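Local coordinates for protein O-methyltransferase, SAM-dependent (Legionella pneumophila subsp. pneumophila, PDB 3R3H) that probably transfers methyl groups from S-adenosylmethionine to hydroxyl oxygens of its substrate, at residues P46-F51 / L208-G213; R57-K62 / Q136-F141; V64-T69 / Y73-M78; P103-A108 / H112-R117. One frame throughout, in Å; residues are numbered along the deposited sequence.

Interaction 1. Residues P46-F51 / L208-G213; sequences PEQAQF and LAIADG
The connection between the last two strands of the sheet, 203-208 and 214-219, meets the first turns of helix 46-59 here, with Ile210 and Ala211 facing Gln48 and Phe51 close to the subunit interface. Gln48 carries the helical side. Its chain is bent at chi2 (59°), which swings the amide across to the loop, where it lies alongside the Ile210 side chain, the two pointing in contrary directions. The Ala211 methyl closes on the stem of the same residue, with Ala211 CB 4.1 Å from Gln48 CG. One turn further along the helix, Phe51 adds its ring: its CD1 lies 4.3 Å from Ile210 CD1, which comes in obliquely to the ring. Ile210 reaches both partners with CG1 set between its backbone N and carbonyl carbon (chi1 43°) and an extended chi2 that pushes CD1 out toward the helix. Just ahead of it, Ala209 is the centre of an inverse gamma turn, spanned by a weak bond from Ile210 N to Leu208 O (3.1 Å). Beyond the contact, Ile210 packs on Ile210 of the second subunit, and Phe51 on Leu208 of that subunit. The arrangement belongs to the class I methyltransferase fold, a Rossmann-like sheet in which strand 214-219, antiparallel to both its neighbours, forms a hairpin with strand 203-208.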
# COMPACT_ATOMS: atom_id res chain seq x y z
N PRO A 46 -8.28 -4.81 10.61
CA PRO A 46 -8.61 -3.39 10.82
C PRO A 46 -7.83 -2.40 9.96
O PRO A 46 -8.42 -1.50 9.36
CB PRO A 46 -8.34 -3.20 12.30
CG PRO A 46 -8.75 -4.51 12.87
CD PRO A 46 -8.18 -5.51 11.90
N GLU A 47 -6.50 -2.56 9.92
CA GLU A 47 -5.64 -1.65 9.15
C GLU A 47 -5.58 -2.03 7.68
O GLU A 47 -5.21 -1.20 6.82
CB GLU A 47 -4.23 -1.61 9.74
CG GLU A 47 -3.96 -2.67 10.78
CD GLU A 47 -3.94 -4.06 10.19
OE1 GLU A 47 -3.97 -5.04 10.95
OE2 GLU A 47 -3.89 -4.15 8.95
N GLN A 48 -5.95 -3.27 7.39
CA GLN A 48 -5.95 -3.76 6.03
C GLN A 48 -7.07 -3.02 5.35
O GLN A 48 -6.96 -2.58 4.20
CB GLN A 48 -6.25 -5.25 5.99
CG GLN A 48 -5.12 -6.07 5.42
CD GLN A 48 -3.85 -5.88 6.23
OE1 GLN A 48 -3.71 -6.45 7.32
NE2 GLN A 48 -2.93 -5.07 5.72
N ALA A 49 -8.17 -2.87 6.09
CA ALA A 49 -9.35 -2.20 5.60
C ALA A 49 -9.11 -0.70 5.52
O ALA A 49 -9.56 -0.04 4.59
CB ALA A 49 -10.52 -2.50 6.52
N GLN A 50 -8.39 -0.16 6.50
CA GLN A 50 -8.12 1.25 6.50
C GLN A 50 -7.18 1.58 5.34
O GLN A 50 -7.21 2.69 4.80
CB GLN A 50 -7.52 1.66 7.83
CG GLN A 50 -7.13 3.12 7.89
CD GLN A 50 -7.05 3.65 9.31
OE1 GLN A 50 -6.39 4.66 9.58
NE2 GLN A 50 -7.74 2.98 10.24
N PHE A 51 -6.34 0.62 4.95
CA PHE A 51 -5.43 0.80 3.84
C PHE A 51 -6.24 0.82 2.57
O PHE A 51 -5.97 1.61 1.67
CB PHE A 51 -4.40 -0.33 3.78
CG PHE A 51 -3.53 -0.30 2.54
CD1 PHE A 51 -3.46 -1.39 1.69
CD2 PHE A 51 -2.80 0.85 2.21
CE1 PHE A 51 -2.68 -1.36 0.52
CE2 PHE A 51 -2.02 0.89 1.04
CZ PHE A 51 -1.96 -0.22 0.20
N LEU A 208 2.38 -6.61 -1.52
CA LEU A 208 2.70 -6.18 -0.16
C LEU A 208 2.70 -7.36 0.81
O LEU A 208 1.78 -8.18 0.80
CB LEU A 208 1.69 -5.15 0.35
CG LEU A 208 1.54 -3.75 -0.25
CD1 LEU A 208 2.87 -3.02 -0.15
CD2 LEU A 208 1.07 -3.84 -1.69
N ALA A 209 3.73 -7.43 1.64
CA ALA A 209 3.82 -8.50 2.63
C ALA A 209 3.17 -7.98 3.91
O ALA A 209 3.82 -7.89 4.97
CB ALA A 209 5.29 -8.87 2.87
N ILE A 210 1.88 -7.65 3.82
CA ILE A 210 1.16 -7.12 4.97
C ILE A 210 0.12 -8.06 5.55
O ILE A 210 0.03 -8.24 6.78
CB ILE A 210 0.45 -5.79 4.61
CG1 ILE A 210 -0.20 -5.92 3.24
CG2 ILE A 210 1.43 -4.64 4.67
CD1 ILE A 210 -1.01 -4.70 2.83
N ALA A 211 -0.69 -8.65 4.68
CA ALA A 211 -1.74 -9.55 5.16
C ALA A 211 -1.20 -10.98 5.06
O ALA A 211 -0.27 -11.36 5.77
CB ALA A 211 -2.99 -9.38 4.29
N ASP A 212 -1.82 -11.76 4.19
CA ASP A 212 -1.38 -13.11 3.92
C ASP A 212 -0.76 -12.86 2.55
O ASP A 212 -0.70 -13.75 1.70
CB ASP A 212 -2.55 -14.08 3.76
CG ASP A 212 -2.17 -15.51 4.05
OD1 ASP A 212 -2.91 -16.44 3.63
OD2 ASP A 212 -1.12 -15.70 4.71
N GLY A 213 -0.33 -11.62 2.37
CA GLY A 213 0.24 -11.20 1.11
C GLY A 213 -0.90 -10.57 0.33
O GLY A 213 -1.96 -11.18 0.18

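Interaction 2. Residues R57-K62 / Q136-F141; sequences RLTRAK and QFDFIF
Thr59, in the last turn of helix 46-59, slants across the side chain of Asp138 and touches it with its methyl group. With OG1 beside the backbone N (chi1 -66°), CG2 lies anti to that nitrogen and is carried over the aspartate, where it comes 3.4 Å from Asp138 CB and also meets the main-chain oxygen of Asp138. The hydroxyl is used differently: Thr59 OG1 is hydrogen-bonded back to Leu55 O within the helix. Arg60 leaves the helix with positive phi (63°) as the C-prime residue of a Schellman motif, in which Ala61 N turns back to Ile56 O, and its side chain starts away from the strand. This helix ending drops the chain directly into the sheet of the Rossmann-like fold, beside strand 137-143 at the corner it turns at Asp138. Ala61 is the residue brought closest there, its CA 5.1 Å from Asp138 CA; its methyl faces the aspartate, with Ala61 CB 3.4 Å from Asp138 CB. Lys62 then presents its backbone N-H to the carboxylate: Lys62 N to Asp138 OD2 is weak at 3.3 Å, although nearly straight (174°). The same oxygen weakly accepts Lys63 N, so one carboxylate oxygen receives two successive backbone amides where strand 63-68 begins, while the aliphatic start of the Lys62 side chain, at CB, lies 4.2 Å from Asp138 OD2.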
# COMPACT_ATOMS: atom_id res chain seq x y z
N ARG A 57 -9.79 6.37 -1.85
CA ARG A 57 -9.67 7.82 -1.98
C ARG A 57 -8.71 8.11 -3.14
O ARG A 57 -9.00 8.94 -4.00
CB ARG A 57 -9.11 8.42 -0.68
CG ARG A 57 -9.93 8.12 0.57
CD ARG A 57 -9.05 8.25 1.81
NE ARG A 57 -9.70 7.83 3.05
CZ ARG A 57 -9.05 7.45 4.15
NH1 ARG A 57 -7.71 7.43 4.18
NH2 ARG A 57 -9.73 7.09 5.24
N LEU A 58 -7.57 7.40 -3.15
CA LEU A 58 -6.57 7.56 -4.20
C LEU A 58 -7.10 7.14 -5.57
O LEU A 58 -6.65 7.64 -6.61
CB LEU A 58 -5.30 6.78 -3.85
CG LEU A 58 -4.28 7.42 -2.90
CD1 LEU A 58 -4.96 8.10 -1.73
CD2 LEU A 58 -3.33 6.36 -2.41
N THR A 59 -8.05 6.23 -5.58
CA THR A 59 -8.67 5.77 -6.81
C THR A 59 -9.73 6.80 -7.24
O THR A 59 -10.02 6.96 -8.43
CB THR A 59 -9.37 4.40 -6.61
OG1 THR A 59 -8.39 3.39 -6.33
CG2 THR A 59 -10.15 3.99 -7.85
N ARG A 60 -10.29 7.49 -6.25
CA ARG A 60 -11.35 8.47 -6.47
C ARG A 60 -12.49 7.64 -7.02
O ARG A 60 -13.21 8.04 -7.94
CB ARG A 60 -10.89 9.53 -7.47
CG ARG A 60 -9.68 10.28 -6.96
CD ARG A 60 -9.08 11.21 -7.98
NE ARG A 60 -7.65 11.36 -7.69
CZ ARG A 60 -6.86 12.29 -8.22
NH1 ARG A 60 -7.35 13.17 -9.07
NH2 ARG A 60 -5.58 12.32 -7.87
N ALA A 61 -12.63 6.47 -6.42
CA ALA A 61 -13.63 5.49 -6.79
C ALA A 61 -15.05 5.92 -6.47
O ALA A 61 -15.31 6.56 -5.46
CB ALA A 61 -13.33 4.16 -6.10
N LYS A 62 -15.95 5.53 -7.37
CA LYS A 62 -17.37 5.80 -7.25
C LYS A 62 -18.08 4.46 -7.08
O LYS A 62 -19.13 4.37 -6.44
CB LYS A 62 -17.89 6.50 -8.52
CG LYS A 62 -17.49 7.96 -8.62
CD LYS A 62 -18.25 8.80 -7.60
CE LYS A 62 -17.60 10.16 -7.42
NZ LYS A 62 -16.23 10.06 -6.84
N GLN A 136 -16.68 -1.13 -15.03
CA GLN A 136 -17.57 -0.63 -13.97
C GLN A 136 -16.94 -0.25 -12.64
O GLN A 136 -17.34 0.74 -12.01
CB GLN A 136 -18.61 -1.68 -13.63
CG GLN A 136 -19.74 -1.84 -14.58
CD GLN A 136 -20.68 -2.92 -14.09
OE1 GLN A 136 -20.35 -4.12 -14.14
NE2 GLN A 136 -21.84 -2.52 -13.57
N PHE A 137 -16.00 -1.05 -12.19
CA PHE A 137 -15.40 -0.82 -10.90
C PHE A 137 -14.03 -0.16 -10.89
O PHE A 137 -13.13 -0.55 -11.63
CB PHE A 137 -15.35 -2.15 -10.14
CG PHE A 137 -16.70 -2.80 -10.02
CD1 PHE A 137 -17.65 -2.31 -9.13
CD2 PHE A 137 -17.05 -3.87 -10.85
CE1 PHE A 137 -18.92 -2.86 -9.06
CE2 PHE A 137 -18.31 -4.44 -10.80
CZ PHE A 137 -19.26 -3.93 -9.90
N ASP A 138 -13.91 0.85 -10.04
CA ASP A 138 -12.68 1.60 -9.89
C ASP A 138 -11.78 0.85 -8.93
O ASP A 138 -10.56 1.02 -8.93
CB ASP A 138 -13.01 2.99 -9.32
CG ASP A 138 -13.88 3.81 -10.26
OD1 ASP A 138 -13.30 4.42 -11.18
OD2 ASP A 138 -15.12 3.81 -10.08
N PHE A 139 -12.38 0.02 -8.08
CA PHE A 139 -11.63 -0.77 -7.12
C PHE A 139 -12.32 -2.12 -6.91
O PHE A 139 -13.51 -2.18 -6.62
CB PHE A 139 -11.48 -0.03 -5.79
CG PHE A 139 -10.76 -0.83 -4.73
CD1 PHE A 139 -9.42 -1.15 -4.87
CD2 PHE A 139 -11.45 -1.31 -3.63
CE1 PHE A 139 -8.77 -1.95 -3.93
CE2 PHE A 139 -10.81 -2.12 -2.67
CZ PHE A 139 -9.46 -2.44 -2.83
N ILE A 140 -11.56 -3.19 -7.08
CA ILE A 140 -12.07 -4.54 -6.91
C ILE A 140 -11.18 -5.25 -5.88
O ILE A 140 -9.96 -5.16 -5.95
CB ILE A 140 -12.06 -5.29 -8.25
CG1 ILE A 140 -12.93 -4.53 -9.26
CG2 ILE A 140 -12.57 -6.72 -8.07
CD1 ILE A 140 -12.96 -5.13 -10.63
N PHE A 141 -11.80 -5.92 -4.92
CA PHE A 141 -11.08 -6.65 -3.88
C PHE A 141 -11.50 -8.11 -3.96
O PHE A 141 -12.69 -8.41 -4.02
CB PHE A 141 -11.41 -6.06 -2.51
CG PHE A 141 -10.89 -6.88 -1.36
CD1 PHE A 141 -9.54 -7.23 -1.29
CD2 PHE A 141 -11.74 -7.29 -0.35
CE1 PHE A 141 -9.04 -7.98 -0.22
CE2 PHE A 141 -11.26 -8.04 0.73
CZ PHE A 141 -9.90 -8.38 0.79

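Interaction 3. Residues V64-T69 / Y73-M78; sequences VLELGT and YSALAM
Glu66 projects from strand 63-68 toward helix 73-80, and its carboxylate spreads between Ser74, Ala75 and Met78. The axes of strand segment 64-68 and helix segment 73-78 run almost antiparallel (169°), 9.8 Å apart at closest approach, as expected within a beta-alpha-beta unit. With chi1 at 52°, Glu66 CG straddles the two main-chain branches, and the rest of the chain extends across to the helix. Ser74 OG donates to Glu66 OE1 at 3.0 Å, and the carboxylate oxygen accepts through its syn lone pair, on the side of OE2. That second oxygen lies against the Ala75 methyl, with Glu66 OE2 3.3 Å from Ala75 CB. The Met78 side chain runs slantwise over the glutamate and brings its CE to OE1. Further back along the strand, Val64 meets Met78 at about a right angle, with Val64 CG1 resting against SD. The strand ends at Gly68 and the connection to the helix follows, consistent with the glycine-rich cofactor-binding motif of class I methyltransferases. Glu66 OE2 is also hydrogen-bonded to Thr90 OG1 on the adjacent strand, so a hydroxyl meets each oxygen of the buried carboxylate, which probably helps to offset its burial and fix its rotation.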
# COMPACT_ATOMS: atom_id res chain seq x y z
N VAL A 64 -17.29 0.27 -6.18
CA VAL A 64 -16.38 -0.74 -5.66
C VAL A 64 -17.01 -2.12 -5.62
O VAL A 64 -18.21 -2.25 -5.43
CB VAL A 64 -15.92 -0.34 -4.24
CG1 VAL A 64 -15.21 -1.51 -3.57
CG2 VAL A 64 -14.99 0.86 -4.33
N LEU A 65 -16.19 -3.15 -5.80
CA LEU A 65 -16.68 -4.53 -5.78
C LEU A 65 -15.77 -5.39 -4.91
O LEU A 65 -14.55 -5.21 -4.93
CB LEU A 65 -16.69 -5.09 -7.20
CG LEU A 65 -17.12 -6.56 -7.33
CD1 LEU A 65 -18.62 -6.61 -7.25
CD2 LEU A 65 -16.64 -7.16 -8.64
N GLU A 66 -16.36 -6.29 -4.13
CA GLU A 66 -15.57 -7.19 -3.31
C GLU A 66 -16.23 -8.56 -3.33
O GLU A 66 -17.43 -8.67 -3.62
CB GLU A 66 -15.42 -6.68 -1.88
CG GLU A 66 -16.69 -6.30 -1.19
CD GLU A 66 -16.57 -6.42 0.33
OE1 GLU A 66 -15.45 -6.17 0.86
OE2 GLU A 66 -17.58 -6.76 0.99
N LEU A 67 -15.45 -9.60 -3.07
CA LEU A 67 -15.94 -10.99 -3.07
C LEU A 67 -15.33 -11.70 -1.89
O LEU A 67 -14.19 -11.40 -1.50
CB LEU A 67 -15.49 -11.75 -4.31
CG LEU A 67 -15.43 -11.18 -5.73
CD1 LEU A 67 -14.45 -10.02 -5.84
CD2 LEU A 67 -14.97 -12.32 -6.63
N GLY A 68 -16.05 -12.66 -1.33
CA GLY A 68 -15.50 -13.37 -0.20
C GLY A 68 -16.56 -13.90 0.73
O GLY A 68 -17.75 -13.93 0.40
N THR A 69 -16.12 -14.36 1.89
CA THR A 69 -17.03 -14.87 2.91
C THR A 69 -16.90 -13.79 3.99
O THR A 69 -15.91 -13.74 4.75
CB THR A 69 -16.59 -16.27 3.42
OG1 THR A 69 -15.39 -16.15 4.19
CG2 THR A 69 -16.33 -17.20 2.24
N TYR A 73 -17.91 -6.30 7.40
CA TYR A 73 -16.97 -5.30 7.93
C TYR A 73 -16.22 -4.55 6.82
O TYR A 73 -16.17 -3.31 6.82
CB TYR A 73 -15.97 -5.97 8.87
CG TYR A 73 -14.93 -5.06 9.48
CD1 TYR A 73 -13.82 -4.63 8.74
CD2 TYR A 73 -15.04 -4.62 10.79
CE1 TYR A 73 -12.86 -3.78 9.30
CE2 TYR A 73 -14.09 -3.76 11.36
CZ TYR A 73 -13.01 -3.35 10.62
OH TYR A 73 -12.10 -2.49 11.19
N SER A 74 -15.63 -5.30 5.88
CA SER A 74 -14.89 -4.66 4.80
C SER A 74 -15.81 -3.88 3.86
O SER A 74 -15.39 -2.90 3.25
CB SER A 74 -14.08 -5.71 4.00
OG SER A 74 -14.83 -6.88 3.74
N ALA A 75 -17.07 -4.30 3.77
CA ALA A 75 -18.05 -3.63 2.91
C ALA A 75 -18.42 -2.27 3.52
O ALA A 75 -18.66 -1.28 2.79
CB ALA A 75 -19.30 -4.50 2.76
N LEU A 76 -18.47 -2.23 4.85
CA LEU A 76 -18.81 -1.02 5.57
C LEU A 76 -17.67 -0.02 5.45
O LEU A 76 -17.87 1.14 5.03
CB LEU A 76 -19.05 -1.36 7.03
CG LEU A 76 -19.38 -0.18 7.96
CD1 LEU A 76 -20.63 0.54 7.46
CD2 LEU A 76 -19.58 -0.71 9.36
N ALA A 77 -16.47 -0.47 5.82
CA ALA A 77 -15.27 0.36 5.75
C ALA A 77 -15.12 0.97 4.37
O ALA A 77 -14.80 2.14 4.24
CB ALA A 77 -14.03 -0.47 6.07
N MET A 78 -15.37 0.16 3.34
CA MET A 78 -15.27 0.62 1.96
C MET A 78 -16.24 1.76 1.64
O MET A 78 -15.83 2.75 1.02
CB MET A 78 -15.49 -0.56 0.99
CG MET A 78 -14.20 -1.27 0.59
SD MET A 78 -14.40 -2.73 -0.47
CE MET A 78 -13.40 -3.90 0.43

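Interaction 4. Residues P103-A108 / H112-R117; sequences PYWREA and HKIKLR
The indole of Trp105 receives Ile114 on one face and Leu116 at its edge, the latter near the ring plane with Leu116 CB 4.5 Å from Trp105 CH2. This packing joins helix 102-107 to strand 114-118, at one edge of the sheet within this chain, in the beta-alpha-beta crossover that starts from strand 87-92, part of the Rossmann-like methyltransferase fold. The face contact is a CH-pi interaction: Ile114 CD1 stands 3.4 Å from the centroid of the five-membered ring of Trp105, only 5° off its normal. The two side chains are set nearly perpendicular to each other. Trp105 CG lies beside its own backbone N (chi1 -67°), which directs the indole from the helix across to the strand. At its polar end, Trp105 NE1 is hydrogen-bonded to Gly72 O, a bond that would resist rotation of the ring about its attachment. Leu76 of helix 73-80 also packs on the indole, and Ile114 itself rests on Val88 and Thr90 of the neighbouring strand, so that the tryptophan bridges the helix layer and the sheet. The isoleucine divides its two branches between the rings of the indole: while CD1 takes the five-membered ring, Ile114 CG2 lies under the six-membered one, 3.6 Å from Trp105 CH2.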
# COMPACT_ATOMS: atom_id res chain seq x y z
N PRO A 103 -27.73 -3.95 10.33
CA PRO A 103 -27.98 -3.08 11.49
C PRO A 103 -26.86 -2.04 11.64
O PRO A 103 -27.11 -0.84 11.80
CB PRO A 103 -28.00 -4.08 12.66
CG PRO A 103 -28.55 -5.29 12.03
CD PRO A 103 -27.80 -5.37 10.72
N TYR A 104 -25.61 -2.52 11.57
CA TYR A 104 -24.45 -1.66 11.68
C TYR A 104 -24.37 -0.71 10.49
O TYR A 104 -24.03 0.46 10.64
CB TYR A 104 -23.19 -2.52 11.76
CG TYR A 104 -23.20 -3.46 12.93
CD1 TYR A 104 -23.73 -4.74 12.81
CD2 TYR A 104 -22.70 -3.06 14.16
CE1 TYR A 104 -23.76 -5.60 13.88
CE2 TYR A 104 -22.74 -3.90 15.25
CZ TYR A 104 -23.27 -5.17 15.11
OH TYR A 104 -23.33 -6.02 16.20
N TRP A 105 -24.66 -1.22 9.30
CA TRP A 105 -24.64 -0.38 8.12
C TRP A 105 -25.57 0.84 8.29
O TRP A 105 -25.20 1.95 7.93
CB TRP A 105 -25.03 -1.20 6.88
CG TRP A 105 -24.03 -2.29 6.49
CD1 TRP A 105 -22.74 -2.43 6.93
CD2 TRP A 105 -24.26 -3.36 5.56
NE1 TRP A 105 -22.16 -3.52 6.34
CE2 TRP A 105 -23.06 -4.12 5.50
CE3 TRP A 105 -25.36 -3.76 4.78
CZ2 TRP A 105 -22.93 -5.26 4.68
CZ3 TRP A 105 -25.23 -4.90 3.96
CH2 TRP A 105 -24.02 -5.63 3.92
N ARG A 106 -26.77 0.61 8.85
CA ARG A 106 -27.75 1.68 9.09
C ARG A 106 -27.20 2.67 10.09
O ARG A 106 -27.20 3.88 9.88
CB ARG A 106 -29.04 1.11 9.68
CG ARG A 106 -29.71 0.04 8.87
CD ARG A 106 -30.78 0.61 7.98
NE ARG A 106 -31.15 -0.33 6.93
CZ ARG A 106 -31.53 -1.59 7.14
NH1 ARG A 106 -31.58 -2.07 8.39
NH2 ARG A 106 -31.86 -2.37 6.11
N GLU A 107 -26.76 2.12 11.22
CA GLU A 107 -26.19 2.90 12.30
C GLU A 107 -25.13 3.85 11.76
O GLU A 107 -25.02 4.98 12.22
CB GLU A 107 -25.59 1.94 13.33
CG GLU A 107 -24.76 2.59 14.43
CD GLU A 107 -24.03 1.56 15.28
OE1 GLU A 107 -22.99 1.92 15.88
OE2 GLU A 107 -24.49 0.38 15.35
N ALA A 108 -24.38 3.39 10.77
CA ALA A 108 -23.32 4.19 10.16
C ALA A 108 -23.76 4.93 8.90
O ALA A 108 -22.95 5.57 8.25
CB ALA A 108 -22.11 3.32 9.87
N HIS A 112 -27.54 2.29 2.29
CA HIS A 112 -28.08 2.74 1.02
C HIS A 112 -27.00 2.71 -0.05
O HIS A 112 -27.31 2.70 -1.24
CB HIS A 112 -28.70 4.15 1.14
CG HIS A 112 -27.72 5.23 1.49
ND1 HIS A 112 -27.08 5.31 2.71
CD2 HIS A 112 -27.25 6.28 0.76
CE1 HIS A 112 -26.27 6.35 2.72
NE2 HIS A 112 -26.35 6.96 1.55
N LYS A 113 -25.74 2.67 0.39
CA LYS A 113 -24.59 2.62 -0.52
C LYS A 113 -24.11 1.18 -0.72
O LYS A 113 -23.47 0.87 -1.72
CB LYS A 113 -23.43 3.47 0.03
CG LYS A 113 -23.86 4.85 0.49
CD LYS A 113 -22.77 5.91 0.34
CE LYS A 113 -21.55 5.63 1.19
NZ LYS A 113 -20.67 6.83 1.29
N ILE A 114 -24.43 0.30 0.23
CA ILE A 114 -24.02 -1.09 0.19
C ILE A 114 -25.07 -2.02 -0.46
O ILE A 114 -26.20 -2.13 0.01
CB ILE A 114 -23.68 -1.60 1.60
CG1 ILE A 114 -22.59 -0.72 2.21
CG2 ILE A 114 -23.20 -3.04 1.55
CD1 ILE A 114 -22.34 -0.97 3.69
N LYS A 115 -24.66 -2.68 -1.53
CA LYS A 115 -25.52 -3.59 -2.28
C LYS A 115 -25.04 -5.04 -2.11
O LYS A 115 -24.11 -5.47 -2.78
CB LYS A 115 -25.51 -3.17 -3.76
CG LYS A 115 -26.78 -3.50 -4.53
CD LYS A 115 -27.10 -5.00 -4.47
CE LYS A 115 -28.50 -5.31 -4.98
NZ LYS A 115 -28.59 -5.28 -6.47
N LEU A 116 -25.69 -5.78 -1.22
CA LEU A 116 -25.33 -7.17 -0.96
C LEU A 116 -25.83 -8.15 -2.04
O LEU A 116 -26.98 -8.10 -2.46
CB LEU A 116 -25.89 -7.60 0.39
CG LEU A 116 -25.60 -9.02 0.88
CD1 LEU A 116 -24.11 -9.18 1.21
CD2 LEU A 116 -26.42 -9.30 2.12
N ARG A 117 -24.94 -9.04 -2.48
CA ARG A 117 -25.29 -10.04 -3.49
C ARG A 117 -24.89 -11.39 -2.94
O ARG A 117 -23.71 -11.70 -2.85
CB ARG A 117 -24.52 -9.77 -4.78
CG ARG A 117 -24.86 -8.45 -5.43
CD ARG A 117 -26.22 -8.50 -6.08
NE ARG A 117 -26.09 -8.41 -7.53
CZ ARG A 117 -26.12 -9.45 -8.37
NH1 ARG A 117 -26.27 -10.69 -7.90
NH2 ARG A 117 -25.99 -9.25 -9.67

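How the interactions relate
All four contacts belong to one class I methyltransferase fold. Interaction 1 spans the most sequence and encloses the other three; interaction 2 in turn encloses 3 and 4, which follow one another. Interactions 1 and 2 use the two ends of helix 46-59, their centres about 17 Å apart, and both touch the second subunit. Interactions 2, 3 and 4 reach the same sheet: strands 137-143 and 63-68 are neighbours, joined by probable hydrogen bonds of Leu65 with Phe139 and Phe141. Helix 73-80 links the rest, Tyr73 and Ala77 meeting interaction 1 and Leu76 meeting Trp105. The series thus runs from the dimer interface through the sheet centre to its 114-118 edge.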